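2-c-methyl-d-erythritol 2,4-cyclodiphosphate synthase (Plasmodium falciparum, PDB 4C81) probably converts a CDP-linked methylerythritol phosphate into 2-C-methyl-D-erythritol 2,4-cyclodiphosphate with release of CMP, a step of non-mevalonate isoprenoid synthesis. Local coordinates at residues A[68-71]-A[72-76]. The protein carries 1 engineered substitution. Numbering follows the deposited sequence.
Sequences SIVD and SILGA
Ser72 OG gives its proton to Ile69 O, one turn back along the helix, at 2.7 Å. With chi1 at 81° the hydroxyl sits between its own backbone N and carbonyl carbon, and from there it folds back onto the preceding turn. The same carbonyl also accepts the regular helical bond from Ile73 N (3.1 Å), so two donors grip Ile69 O: the amide lies closer to the line of the C=O bond, while the hydroxyl comes in at a sharper C=O...O angle of 125°. Around this fork the i to i+4 ladder continues from Ser72 N to Ser68 O, Leu74 N to Val70 O and Gly75 N to Asp71 O, the last at 2.8 Å.

Asp71 OD1 is hydrogen-bonded to Ile82 N, and it passes Leu74 CD1 at 3.8 Å. Leu74 CD1 also meets Val70 CG1 at 4.0 Å, the two side chains running alongside each other in the same direction. On another flank Ile69 CG2 touches the end of Ile73 at CD1 (4.1 Å). Val70 and Leu74 pack on helices 82-85 and 97-111. Ile69 and Ile73 share Leu145 of helix 130-145, and Ile73 also reaches Ile109 of helix 97-111. Ser72 turns to Ile177 of strand 170-181. The side chain of Asp71 packs on Lys155 of a second subunit and lies about 5 Å from a bound CDP. Helix 64-77 is thus a buried alpha-helix packed between sheet and outer helices in the trimeric IspF (YgbB) fold, with the Asp71 side near the nucleotide site.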
# COMPACT_ATOMS: atom_id res chain seq x y z
N SER A 68 3.54 -9.75 -7.82
CA SER A 68 2.69 -8.90 -6.99
C SER A 68 1.26 -8.81 -7.55
O SER A 68 0.30 -8.78 -6.78
CB SER A 68 3.28 -7.50 -6.82
OG SER A 68 3.26 -6.78 -8.03
N ILE A 69 1.13 -8.79 -8.87
CA ILE A 69 -0.20 -8.82 -9.50
C ILE A 69 -0.95 -10.10 -9.12
O ILE A 69 -2.12 -10.04 -8.73
CB ILE A 69 -0.11 -8.68 -11.04
CG1 ILE A 69 0.26 -7.25 -11.43
CG2 ILE A 69 -1.45 -9.04 -11.70
CD1 ILE A 69 0.71 -7.10 -12.87
N VAL A 70 -0.29 -11.25 -9.23
CA VAL A 70 -0.90 -12.53 -8.85
C VAL A 70 -1.37 -12.50 -7.40
O VAL A 70 -2.52 -12.82 -7.12
CB VAL A 70 0.06 -13.72 -9.07
CG1 VAL A 70 -0.51 -14.99 -8.46
CG2 VAL A 70 0.30 -13.91 -10.55
N ASP A 71 -0.50 -12.09 -6.48
CA ASP A 71 -0.87 -12.07 -5.07
C ASP A 71 -1.93 -11.01 -4.74
O ASP A 71 -2.67 -11.17 -3.77
CB ASP A 71 0.36 -11.93 -4.17
CG ASP A 71 1.11 -13.25 -4.01
OD1 ASP A 71 0.51 -14.33 -4.24
OD2 ASP A 71 2.29 -13.21 -3.63
N SER A 72 -2.04 -9.96 -5.55
CA SER A 72 -3.11 -8.98 -5.38
C SER A 72 -4.46 -9.62 -5.71
O SER A 72 -5.44 -9.41 -5.00
CB SER A 72 -2.88 -7.71 -6.21
OG SER A 72 -3.27 -7.86 -7.57
N ILE A 73 -4.49 -10.40 -6.79
CA ILE A 73 -5.70 -11.13 -7.19
C ILE A 73 -6.09 -12.19 -6.16
O ILE A 73 -7.25 -12.27 -5.75
CB ILE A 73 -5.50 -11.78 -8.58
CG1 ILE A 73 -5.41 -10.70 -9.66
CG2 ILE A 73 -6.65 -12.75 -8.91
CD1 ILE A 73 -4.91 -11.21 -11.00
N LEU A 74 -5.12 -13.02 -5.75
CA LEU A 74 -5.37 -14.03 -4.72
C LEU A 74 -5.83 -13.38 -3.43
O LEU A 74 -6.79 -13.82 -2.80
CB LEU A 74 -4.10 -14.86 -4.47
CG LEU A 74 -3.67 -15.76 -5.62
CD1 LEU A 74 -2.38 -16.49 -5.30
CD2 LEU A 74 -4.78 -16.75 -5.94
N GLY A 75 -5.14 -12.30 -3.05
CA GLY A 75 -5.49 -11.56 -1.84
C GLY A 75 -6.91 -11.03 -1.88
O GLY A 75 -7.66 -11.14 -0.91
N ALA A 76 -7.29 -10.45 -3.02
CA ALA A 76 -8.64 -9.91 -3.20
C ALA A 76 -9.72 -10.97 -3.01
O ALA A 76 -10.77 -10.68 -2.44
CB ALA A 76 -8.76 -9.29 -4.58